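Local coordinates for protein tRNA (cytosine(72)-C(5))-methyltransferase (Pyrococcus horikoshii, PDB 5ZVE) that methylates the C5 position of cytosine 72 in several tRNAs, using S-adenosyl-L-methionine as the methyl donor, at residues P86-V91 with V135-A140; K145-T148 with L154-E157; S186-R191 with K360-Y365; A190-P195 with V317-T322. One frame throughout, in Å; residues are numbered along the deposited sequence.

Contact 1: residues P86-V91 with V135-A140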
loop_
_atom_site.group_PDB
_atom_site.type_symbol
_atom_site.label_atom_id
_atom_site.label_comp_id
_atom_site.label_asym_id
_atom_site.label_seq_id
_atom_site.Cartn_x
_atom_site.Cartn_y
_atom_site.Cartn_z
ATOM N N PRO A 86 19.272 -18.373 -16.427
ATOM C CA PRO A 86 20.697 -18.181 -16.154
ATOM C C PRO A 86 21.385 -19.498 -15.821
ATOM O O PRO A 86 20.797 -20.338 -15.146
ATOM C CB PRO A 86 20.700 -17.238 -14.946
ATOM C CG PRO A 86 19.368 -17.432 -14.305
ATOM C CD PRO A 86 18.415 -17.728 -15.418
ATOM N N LYS A 87 22.610 -19.677 -16.300
ATOM C CA LYS A 87 23.378 -20.875 -15.989
ATOM C C LYS A 87 24.149 -20.644 -14.701
ATOM O O LYS A 87 25.359 -20.446 -14.712
ATOM C CB LYS A 87 24.323 -21.223 -17.133
ATOM C CG LYS A 87 23.603 -21.479 -18.443
ATOM C CD LYS A 87 22.649 -22.655 -18.319
ATOM C CE LYS A 87 22.141 -23.097 -19.683
ATOM N NZ LYS A 87 23.259 -23.439 -20.611
ATOM N N LEU A 88 23.431 -20.680 -13.586
ATOM C CA LEU A 88 23.968 -20.239 -12.310
ATOM C C LEU A 88 23.457 -21.130 -11.191
ATOM O O LEU A 88 22.348 -21.655 -11.277
ATOM C CB LEU A 88 23.568 -18.783 -12.042
ATOM C CG LEU A 88 24.076 -17.703 -12.998
ATOM C CD1 LEU A 88 23.604 -16.319 -12.559
ATOM C CD2 LEU A 88 25.593 -17.755 -13.077
ATOM N N PRO A 89 24.264 -21.308 -10.135
ATOM C CA PRO A 89 23.746 -22.021 -8.964
ATOM C C PRO A 89 22.591 -21.244 -8.322
ATOM O O PRO A 89 22.571 -20.017 -8.379
ATOM C CB PRO A 89 24.956 -22.095 -8.029
ATOM C CG PRO A 89 25.853 -20.996 -8.469
ATOM C CD PRO A 89 25.657 -20.870 -9.951
ATOM N N VAL A 90 21.652 -21.953 -7.707
ATOM C CA VAL A 90 20.433 -21.325 -7.215
ATOM C C VAL A 90 20.503 -21.023 -5.719
ATOM O O VAL A 90 20.893 -21.876 -4.920
ATOM C CB VAL A 90 19.198 -22.217 -7.496
ATOM C CG1 VAL A 90 17.965 -21.720 -6.741
ATOM C CG2 VAL A 90 18.930 -22.300 -8.994
ATOM N N VAL A 91 20.140 -19.793 -5.355
ATOM C CA VAL A 91 19.813 -19.470 -3.972
ATOM C C VAL A 91 18.300 -19.310 -3.860
ATOM O O VAL A 91 17.690 -18.560 -4.621
ATOM C CB VAL A 91 20.500 -18.181 -3.480
ATOM C CG1 VAL A 91 20.081 -17.879 -2.049
ATOM C CG2 VAL A 91 22.010 -18.306 -3.571
ATOM N N VAL A 135 13.794 -13.907 -9.250
ATOM C CA VAL A 135 13.554 -12.555 -8.762
ATOM C C VAL A 135 14.795 -11.685 -8.830
ATOM O O VAL A 135 14.716 -10.466 -8.685
ATOM C CB VAL A 135 13.037 -12.569 -7.312
ATOM C CG1 VAL A 135 11.742 -13.361 -7.228
ATOM C CG2 VAL A 135 14.087 -13.143 -6.371
ATOM N N GLY A 136 15.941 -12.305 -9.082
ATOM C CA GLY A 136 17.176 -11.551 -9.130
ATOM C C GLY A 136 18.421 -12.381 -9.342
ATOM O O GLY A 136 18.420 -13.597 -9.161
ATOM N N ILE A 137 19.483 -11.689 -9.742
ATOM C CA ILE A 137 20.800 -12.271 -9.956
ATOM C C ILE A 137 21.824 -11.395 -9.245
ATOM O O ILE A 137 21.670 -10.181 -9.195
ATOM C CB ILE A 137 21.126 -12.383 -11.460
ATOM C CG1 ILE A 137 20.244 -13.454 -12.102
ATOM C CG2 ILE A 137 22.582 -12.741 -11.680
ATOM C CD1 ILE A 137 20.334 -13.478 -13.597
ATOM N N GLY A 138 22.851 -12.007 -8.667
ATOM C CA GLY A 138 23.816 -11.256 -7.894
ATOM C C GLY A 138 25.061 -12.053 -7.574
ATOM O O GLY A 138 25.338 -13.077 -8.204
ATOM N N ILE A 139 25.815 -11.574 -6.589
ATOM C CA ILE A 139 27.099 -12.170 -6.232
ATOM C C ILE A 139 27.074 -12.574 -4.759
ATOM O O ILE A 139 26.770 -11.761 -3.882
ATOM C CB ILE A 139 28.296 -11.205 -6.493
ATOM C CG1 ILE A 139 28.651 -11.134 -7.983
ATOM C CG2 ILE A 139 29.539 -11.682 -5.762
ATOM C CD1 ILE A 139 27.677 -10.381 -8.859
ATOM N N ALA A 140 27.376 -13.841 -4.496
ATOM C CA ALA A 140 27.377 -14.368 -3.137
ATOM C C ALA A 140 28.482 -13.726 -2.305
ATOM O O ALA A 140 29.624 -13.626 -2.745
ATOM C CB ALA A 140 27.537 -15.879 -3.152
#

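Contact 2: residues K145-T148 with L154-E157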
loop_
_atom_site.group_PDB
_atom_site.type_symbol
_atom_site.label_atom_id
_atom_site.label_comp_id
_atom_site.label_asym_id
_atom_site.label_seq_id
_atom_site.Cartn_x
_atom_site.Cartn_y
_atom_site.Cartn_z
ATOM N N LYS A 145 27.787 -22.706 3.415
ATOM C CA LYS A 145 27.662 -23.050 4.828
ATOM C C LYS A 145 27.201 -21.869 5.676
ATOM O O LYS A 145 26.261 -21.996 6.460
ATOM C CB LYS A 145 28.991 -23.583 5.363
ATOM C CG LYS A 145 28.965 -23.951 6.841
ATOM C CD LYS A 145 30.293 -24.559 7.284
ATOM C CE LYS A 145 30.288 -24.905 8.768
ATOM N NZ LYS A 145 29.145 -25.787 9.138
ATOM N N GLU A 146 27.856 -20.723 5.516
ATOM C CA GLU A 146 27.514 -19.539 6.302
ATOM C C GLU A 146 26.156 -18.963 5.905
ATOM O O GLU A 146 25.406 -18.463 6.745
ATOM C CB GLU A 146 28.591 -18.462 6.153
ATOM C CG GLU A 146 28.360 -17.251 7.045
ATOM C CD GLU A 146 29.305 -16.108 6.742
ATOM O OE1 GLU A 146 30.140 -16.250 5.822
ATOM O OE2 GLU A 146 29.193 -15.056 7.408
ATOM N N MET A 147 25.855 -19.037 4.613
ATOM C CA MET A 147 24.600 -18.530 4.065
ATOM C C MET A 147 23.384 -19.222 4.693
ATOM O O MET A 147 22.371 -18.583 4.985
ATOM C CB MET A 147 24.602 -18.710 2.544
ATOM C CG MET A 147 23.513 -17.969 1.796
ATOM S SD MET A 147 23.633 -18.246 0.014
ATOM C CE MET A 147 25.137 -17.358 -0.385
ATOM N N THR A 148 23.489 -20.532 4.897
ATOM C CA THR A 148 22.388 -21.320 5.450
ATOM C C THR A 148 22.390 -21.364 6.977
ATOM O O THR A 148 21.507 -21.973 7.580
ATOM C CB THR A 148 22.421 -22.779 4.933
ATOM O OG1 THR A 148 23.743 -23.308 5.086
ATOM C CG2 THR A 148 22.027 -22.845 3.468
ATOM N N LEU A 154 25.090 -9.970 5.066
ATOM C CA LEU A 154 24.788 -9.968 3.637
ATOM C C LEU A 154 25.107 -11.317 2.993
ATOM O O LEU A 154 26.240 -11.791 3.055
ATOM C CB LEU A 154 25.568 -8.851 2.941
ATOM C CG LEU A 154 25.405 -8.691 1.430
ATOM C CD1 LEU A 154 23.943 -8.503 1.062
ATOM C CD2 LEU A 154 26.234 -7.504 0.940
ATOM N N ALA A 155 24.108 -11.921 2.356
ATOM C CA ALA A 155 24.272 -13.239 1.754
ATOM C C ALA A 155 24.520 -13.141 0.252
ATOM O O ALA A 155 25.438 -13.767 -0.281
ATOM C CB ALA A 155 23.052 -14.107 2.039
ATOM N N VAL A 156 23.690 -12.372 -0.436
ATOM C CA VAL A 156 23.900 -12.126 -1.856
ATOM C C VAL A 156 23.780 -10.641 -2.144
ATOM O O VAL A 156 22.767 -10.018 -1.834
ATOM C CB VAL A 156 22.895 -12.893 -2.740
ATOM C CG1 VAL A 156 23.161 -12.609 -4.211
ATOM C CG2 VAL A 156 22.959 -14.388 -2.463
ATOM N N GLU A 157 24.823 -10.074 -2.736
ATOM C CA GLU A 157 24.734 -8.724 -3.259
ATOM C C GLU A 157 23.994 -8.788 -4.581
ATOM O O GLU A 157 24.501 -9.344 -5.557
ATOM C CB GLU A 157 26.126 -8.106 -3.431
ATOM C CG GLU A 157 26.122 -6.712 -4.026
ATOM C CD GLU A 157 27.525 -6.178 -4.260
ATOM O OE1 GLU A 157 28.497 -6.849 -3.853
ATOM O OE2 GLU A 157 27.655 -5.084 -4.838
#

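Contact 3: residues S186-R191 with K360-Y365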
loop_
_atom_site.group_PDB
_atom_site.type_symbol
_atom_site.label_atom_id
_atom_site.label_comp_id
_atom_site.label_asym_id
_atom_site.label_seq_id
_atom_site.Cartn_x
_atom_site.Cartn_y
_atom_site.Cartn_z
ATOM N N SER A 186 -3.541 6.322 -2.119
ATOM C CA SER A 186 -3.674 6.531 -0.678
ATOM C C SER A 186 -3.586 8.011 -0.300
ATOM O O SER A 186 -4.288 8.467 0.604
ATOM C CB SER A 186 -2.611 5.739 0.079
ATOM O OG SER A 186 -2.915 4.357 0.076
ATOM N N MET A 187 -2.730 8.756 -0.999
ATOM C CA MET A 187 -2.596 10.187 -0.763
ATOM C C MET A 187 -3.835 10.962 -1.209
ATOM O O MET A 187 -4.284 11.880 -0.526
ATOM C CB MET A 187 -1.364 10.719 -1.478
ATOM C CG MET A 187 -0.059 10.341 -0.818
ATOM S SD MET A 187 1.296 11.310 -1.504
ATOM C CE MET A 187 1.714 10.342 -2.952
ATOM N N VAL A 188 -4.380 10.591 -2.362
ATOM C CA VAL A 188 -5.623 11.178 -2.849
ATOM C C VAL A 188 -6.742 10.993 -1.824
ATOM O O VAL A 188 -7.558 11.892 -1.608
ATOM C CB VAL A 188 -6.044 10.559 -4.203
ATOM C CG1 VAL A 188 -7.372 11.122 -4.658
ATOM C CG2 VAL A 188 -4.978 10.816 -5.261
ATOM N N THR A 189 -6.764 9.828 -1.183
ATOM C CA THR A 189 -7.782 9.505 -0.185
ATOM C C THR A 189 -7.877 10.565 0.918
ATOM O O THR A 189 -8.957 11.087 1.189
ATOM C CB THR A 189 -7.513 8.128 0.464
ATOM O OG1 THR A 189 -7.584 7.100 -0.534
ATOM C CG2 THR A 189 -8.528 7.839 1.559
ATOM N N ALA A 190 -6.747 10.893 1.539
ATOM C CA ALA A 190 -6.732 11.880 2.621
ATOM C C ALA A 190 -7.132 13.267 2.124
ATOM O O ALA A 190 -7.812 14.017 2.825
ATOM C CB ALA A 190 -5.361 11.929 3.275
ATOM N N ARG A 191 -6.701 13.608 0.915
ATOM C CA ARG A 191 -7.092 14.872 0.297
ATOM C C ARG A 191 -8.604 14.956 0.085
ATOM O O ARG A 191 -9.238 15.958 0.418
ATOM C CB ARG A 191 -6.366 15.051 -1.036
ATOM C CG ARG A 191 -4.949 15.567 -0.895
ATOM C CD ARG A 191 -4.952 17.085 -0.791
ATOM N NE ARG A 191 -3.600 17.632 -0.777
ATOM C CZ ARG A 191 -3.325 18.930 -0.773
ATOM N NH1 ARG A 191 -4.311 19.816 -0.789
ATOM N NH2 ARG A 191 -2.067 19.339 -0.757
ATOM N N LYS A 360 -19.708 8.298 -8.968
ATOM C CA LYS A 360 -18.876 9.266 -8.257
ATOM C C LYS A 360 -17.723 8.645 -7.470
ATOM O O LYS A 360 -16.887 9.369 -6.924
ATOM C CB LYS A 360 -19.740 10.111 -7.321
ATOM C CG LYS A 360 -20.761 10.975 -8.049
ATOM C CD LYS A 360 -21.515 11.865 -7.086
ATOM C CE LYS A 360 -22.411 12.838 -7.826
ATOM N NZ LYS A 360 -23.103 13.757 -6.883
ATOM N N VAL A 361 -17.669 7.318 -7.408
ATOM C CA VAL A 361 -16.536 6.652 -6.768
ATOM C C VAL A 361 -15.349 6.589 -7.708
ATOM O O VAL A 361 -15.501 6.674 -8.925
ATOM C CB VAL A 361 -16.890 5.229 -6.290
ATOM C CG1 VAL A 361 -17.916 5.295 -5.179
ATOM C CG2 VAL A 361 -17.376 4.372 -7.451
ATOM N N GLN A 362 -14.163 6.423 -7.139
ATOM C CA GLN A 362 -12.943 6.515 -7.924
ATOM C C GLN A 362 -12.101 5.251 -7.806
ATOM O O GLN A 362 -11.702 4.858 -6.711
ATOM C CB GLN A 362 -12.131 7.738 -7.487
ATOM C CG GLN A 362 -10.913 8.011 -8.350
ATOM C CD GLN A 362 -10.202 9.297 -7.985
ATOM O OE1 GLN A 362 -9.295 9.728 -8.689
ATOM N NE2 GLN A 362 -10.605 9.911 -6.878
ATOM N N ARG A 363 -11.821 4.626 -8.944
ATOM C CA ARG A 363 -10.999 3.423 -8.960
ATOM C C ARG A 363 -9.643 3.685 -9.591
ATOM O O ARG A 363 -9.515 4.506 -10.496
ATOM C CB ARG A 363 -11.695 2.288 -9.712
ATOM C CG ARG A 363 -12.498 1.340 -8.827
ATOM C CD ARG A 363 -13.168 0.271 -9.664
ATOM N NE ARG A 363 -13.844 -0.741 -8.858
ATOM C CZ ARG A 363 -13.317 -1.923 -8.555
ATOM N NH1 ARG A 363 -12.097 -2.239 -8.980
ATOM N NH2 ARG A 363 -14.005 -2.790 -7.825
ATOM N N PHE A 364 -8.638 2.971 -9.099
ATOM C CA PHE A 364 -7.313 2.992 -9.685
ATOM C C PHE A 364 -6.953 1.597 -10.177
ATOM O O PHE A 364 -7.242 0.599 -9.515
ATOM C CB PHE A 364 -6.277 3.497 -8.679
ATOM C CG PHE A 364 -6.408 4.961 -8.351
ATOM C CD1 PHE A 364 -7.229 5.386 -7.319
ATOM C CD2 PHE A 364 -5.705 5.910 -9.076
ATOM C CE1 PHE A 364 -7.349 6.734 -7.017
ATOM C CE2 PHE A 364 -5.816 7.261 -8.779
ATOM C CZ PHE A 364 -6.642 7.673 -7.748
ATOM N N TYR A 365 -6.357 1.540 -11.363
ATOM C CA TYR A 365 -5.933 0.286 -11.967
ATOM C C TYR A 365 -4.444 0.340 -12.265
ATOM O O TYR A 365 -3.936 1.391 -12.655
ATOM C CB TYR A 365 -6.713 0.012 -13.249
ATOM C CG TYR A 365 -8.190 -0.222 -13.041
ATOM C CD1 TYR A 365 -8.664 -1.467 -12.654
ATOM C CD2 TYR A 365 -9.111 0.801 -13.242
ATOM C CE1 TYR A 365 -10.018 -1.691 -12.469
ATOM C CE2 TYR A 365 -10.468 0.587 -13.059
ATOM C CZ TYR A 365 -10.913 -0.662 -12.672
ATOM O OH TYR A 365 -12.256 -0.893 -12.488
#

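Contact 4: residues A190-P195 with V317-T322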
loop_
_atom_site.group_PDB
_atom_site.type_symbol
_atom_site.label_atom_id
_atom_site.label_comp_id
_atom_site.label_asym_id
_atom_site.label_seq_id
_atom_site.Cartn_x
_atom_site.Cartn_y
_atom_site.Cartn_z
ATOM N N ALA A 190 -6.747 10.893 1.539
ATOM C CA ALA A 190 -6.732 11.880 2.621
ATOM C C ALA A 190 -7.132 13.267 2.124
ATOM O O ALA A 190 -7.812 14.017 2.825
ATOM C CB ALA A 190 -5.361 11.929 3.275
ATOM N N ARG A 191 -6.701 13.608 0.915
ATOM C CA ARG A 191 -7.092 14.872 0.297
ATOM C C ARG A 191 -8.604 14.956 0.085
ATOM O O ARG A 191 -9.238 15.958 0.418
ATOM C CB ARG A 191 -6.366 15.051 -1.036
ATOM C CG ARG A 191 -4.949 15.567 -0.895
ATOM C CD ARG A 191 -4.952 17.085 -0.791
ATOM N NE ARG A 191 -3.600 17.632 -0.777
ATOM C CZ ARG A 191 -3.325 18.930 -0.773
ATOM N NH1 ARG A 191 -4.311 19.816 -0.789
ATOM N NH2 ARG A 191 -2.067 19.339 -0.757
ATOM N N VAL A 192 -9.166 13.891 -0.470
ATOM C CA VAL A 192 -10.586 13.827 -0.789
ATOM C C VAL A 192 -11.452 13.915 0.476
ATOM O O VAL A 192 -12.612 14.316 0.421
ATOM C CB VAL A 192 -10.883 12.529 -1.591
ATOM C CG1 VAL A 192 -12.368 12.221 -1.662
ATOM C CG2 VAL A 192 -10.266 12.626 -2.988
ATOM N N LEU A 193 -10.856 13.611 1.623
ATOM C CA LEU A 193 -11.544 13.753 2.901
ATOM C C LEU A 193 -11.719 15.222 3.281
ATOM O O LEU A 193 -12.669 15.580 3.982
ATOM C CB LEU A 193 -10.784 13.020 4.007
ATOM C CG LEU A 193 -11.483 13.018 5.370
ATOM C CD1 LEU A 193 -12.841 12.334 5.282
ATOM C CD2 LEU A 193 -10.625 12.352 6.435
ATOM N N GLU A 194 -10.803 16.060 2.798
ATOM C CA GLU A 194 -10.791 17.493 3.095
ATOM C C GLU A 194 -10.930 17.791 4.588
ATOM O O GLU A 194 -11.882 18.452 5.001
ATOM C CB GLU A 194 -11.907 18.212 2.332
ATOM C CG GLU A 194 -11.857 18.059 0.821
ATOM C CD GLU A 194 -12.949 18.862 0.127
ATOM O OE1 GLU A 194 -13.506 19.783 0.760
ATOM O OE2 GLU A 194 -13.251 18.576 -1.051
ATOM N N PRO A 195 -9.987 17.301 5.406
ATOM C CA PRO A 195 -10.120 17.536 6.846
ATOM C C PRO A 195 -9.964 19.008 7.205
ATOM O O PRO A 195 -9.126 19.694 6.627
ATOM C CB PRO A 195 -8.980 16.708 7.439
ATOM C CG PRO A 195 -7.941 16.694 6.361
ATOM C CD PRO A 195 -8.709 16.644 5.068
ATOM N N VAL A 317 -19.251 13.341 6.868
ATOM C CA VAL A 317 -18.638 12.770 5.678
ATOM C C VAL A 317 -17.856 11.501 6.002
ATOM O O VAL A 317 -17.062 11.463 6.947
ATOM C CB VAL A 317 -17.699 13.776 4.998
ATOM C CG1 VAL A 317 -16.957 13.119 3.832
ATOM C CG2 VAL A 317 -18.481 14.992 4.536
ATOM N N LEU A 318 -18.093 10.459 5.215
ATOM C CA LEU A 318 -17.315 9.232 5.317
ATOM C C LEU A 318 -16.507 9.012 4.050
ATOM O O LEU A 318 -17.036 9.095 2.940
ATOM C CB LEU A 318 -18.226 8.029 5.578
ATOM C CG LEU A 318 -17.589 6.639 5.438
ATOM C CD1 LEU A 318 -16.606 6.365 6.559
ATOM C CD2 LEU A 318 -18.660 5.559 5.386
ATOM N N VAL A 319 -15.217 8.754 4.216
ATOM C CA VAL A 319 -14.406 8.308 3.097
ATOM C C VAL A 319 -14.036 6.850 3.315
ATOM O O VAL A 319 -13.406 6.492 4.314
ATOM C CB VAL A 319 -13.137 9.170 2.907
ATOM C CG1 VAL A 319 -12.120 8.429 2.056
ATOM C CG2 VAL A 319 -13.496 10.499 2.264
ATOM N N TYR A 320 -14.456 6.016 2.373
ATOM C CA TYR A 320 -14.179 4.591 2.393
ATOM C C TYR A 320 -13.161 4.248 1.317
ATOM O O TYR A 320 -13.327 4.624 0.157
ATOM C CB TYR A 320 -15.479 3.812 2.191
ATOM C CG TYR A 320 -15.357 2.308 2.128
ATOM C CD1 TYR A 320 -15.339 1.540 3.290
ATOM C CD2 TYR A 320 -15.319 1.646 0.905
ATOM C CE1 TYR A 320 -15.257 0.155 3.235
ATOM C CE2 TYR A 320 -15.234 0.264 0.841
ATOM C CZ TYR A 320 -15.207 -0.478 2.011
ATOM O OH TYR A 320 -15.122 -1.855 1.951
ATOM N N SER A 321 -12.094 3.557 1.700
ATOM C CA SER A 321 -11.092 3.148 0.726
ATOM C C SER A 321 -10.597 1.728 0.971
ATOM O O SER A 321 -10.534 1.260 2.108
ATOM C CB SER A 321 -9.907 4.126 0.723
ATOM O OG SER A 321 -9.210 4.118 1.957
ATOM N N THR A 322 -10.249 1.047 -0.114
ATOM C CA THR A 322 -9.596 -0.255 -0.036
ATOM C C THR A 322 -8.471 -0.345 -1.056
ATOM O O THR A 322 -8.450 0.401 -2.036
ATOM C CB THR A 322 -10.579 -1.421 -0.295
ATOM O OG1 THR A 322 -10.873 -1.486 -1.697
ATOM C CG2 THR A 322 -11.880 -1.250 0.488
#

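Contact 1: residues P86-V91 with V135-A140
P86 and I137 are the residues whose CA atoms come closest across the two segments, and even so they stand 8.6 Å apart, so side chains alone bridge the gap. Segment 135-140 is all strand, whereas 86-91 is loop until it enters a strand at V90. The loop folds back at K87, the centre of an inverse gamma turn whose L88 N to P86 O hydrogen bond, 3.1 Å, is weak. That turn gives P86 and L88 CB atoms pointing toward the strand on both sides of K87. I137 meets them with a separate branch each. With CG1 anti to its carbonyl carbon (chi1 -70°) and the chain extended beyond it, I137 CD1 lies 4.0 Å from P86 CB and almost as near P86 CG.

The cluster belongs to a PUA domain, in whose mixed sheet strand 124-128 lies between strands 90-93 and 134-140; V135 and G136 both face its I127 in a classic beta bulge. The second branch, I137 CG2, touches L88 CD1 at 3.8 Å, the two side chains meeting at about a right angle. F84 and L160 press on I137 as well, while the carbonyl L88 O accepts a hydrogen bond from Q126 NE2.

Contact 2: residues K145-T148 with L154-E157
Within the PUA domain, a fold widely used to bind RNA, a short helix covers the sheet beside a classic beta bulge, and M147 meets A155 and V156 there. The bulge arises because A155 and V156 both face L107 on the edge strand 107-108, and backbone bonds tie both of them to that residue. M147, on helix 144-147, is closest in backbone to A155, their CA atoms 5.8 Å apart, which is near enough for a small side chain to be covered by a long one.

The methionine runs across the alanine instead of meeting it end-on. Its CG stands anti to the backbone N (chi1 -167°), and M147 CG passes A155 CB at 3.9 Å. At the CG-SD bond the chain bends (chi3 -69°), bringing the methyl beside the carbonyl oxygen of A155. V112 lies against both M147 and A155, and I119 and M142 also touch the methionine, so the thioether chain lies among mainly apolar neighbours. V156 also touches V125 and I127 of strand 124-128. In the same strand as V156, E157 OE1 forms a salt bridge with R141 NH2. At the end of the methionine, M147 CE lies 4.2 Å from V156 CG2. The same methyl comes nearer still to the strand backbone, with M147 CE 3.6 Å from A155 O.

Contact 3: residues S186-R191 with K360-Y365
Apolar contact between V188 and F364 is the first component of this interface. V188 CG2 approaches F364 CZ obliquely at 4.3 Å, a loose van der Waals distance. F364 also forms a T-shaped (edge-to-face) pair with H369, which would be expected to restrict turning of the ring.

The second component sets a methyl against an amide. V188 CG1, anti to its backbone N (chi1 177°), lies 4.1 Å from Q362 NE2, and the two side chains meet at about a right angle. One valine thus spends its two branches on residues two apart in strand 361-364, whose CB atoms both point toward the helix. The setting is the Rossmann-like methyltransferase domain of the RsmB/NOP family, where helix 184-193 lies over a sheet and strand 361-364 pairs antiparallel with strands 353-355 and 374-381.

Hydrogen bonding explains how an amide can be buried against a methyl. Q362 OE1 accepts from the backbone nitrogens I351 N and G352 N, while Q362 NE2 donates to Q347 OE1 and I349 O; four bonds hold the amide in place and satisfy both its ends. S186, whose CB points away from the strand, has its OG hydrogen-bonded to NZ of K211, a residue of the S-adenosyl-L-methionine site.

Contact 4: residues A190-P195 with V317-T322
Alongside L193, which packs on V319, a 2.9 Å backbone hydrogen bond runs from E194 N to R191 O, an i to i-3 bond at the C-terminal end of helix 184-193. E194 then leaves helical geometry with a positive phi of 49°, and the chain turns off into P195. This bond lies within segment 190-195; what joins the helix end to strand 317-322 is hydrocarbon.

L193 carries most of it. With CG anti to the backbone N (chi1 -176°), the torsion swings the isobutyl group to the strand, and L193 CD1 reaches V319 CG2 at 3.6 Å. That methyl of V319 also fits close against the helix backbone, 3.8 Å from L193 CA. The leucine spans two strand residues: L193 CD1 also touches V317 CG1, more loosely at 4.4 Å. From the preceding position V192 CG1 borders the same V319 CG2 at 4.4 Å, so a single valine methyl is wedged between two consecutive helix residues.

The side chain of V319 is about 7 Å from those of K211 and D273, both of the S-adenosyl-L-methionine site, and S321 OG is hydrogen-bonded to D273 OD1, which makes S321 a probable second-shell residue of that site. In the sheet, strand 316-322 runs between the parallel strand 267-273 and the antiparallel strand 374-381, with helix 184-193 packed over it and I215 of helix 210-218 against L193.

Overall arrangement
All four contacts are buried, yet they form two cores whose contact centres lie about 39 to 45 Å apart. Contacts 1 and 2 belong to the outlying PUA domain and share its sheet: strands 134-140 and 154-161 are neighbours, probably bonded from I139 N to E157 O, and V91 of contact 1 packs on M147 of contact 2. Contacts 3 and 4 lie nearer the chain's centre, in the methyltransferase domain, and use overlapping parts of helix 184-193; T189 bridges them by touching V319. Contacts 1 and 4 are aliphatic, contact 2 adds a thioether chain whose methyl meets a carbonyl oxygen, and contact 3 also buries an amide and an aromatic ring.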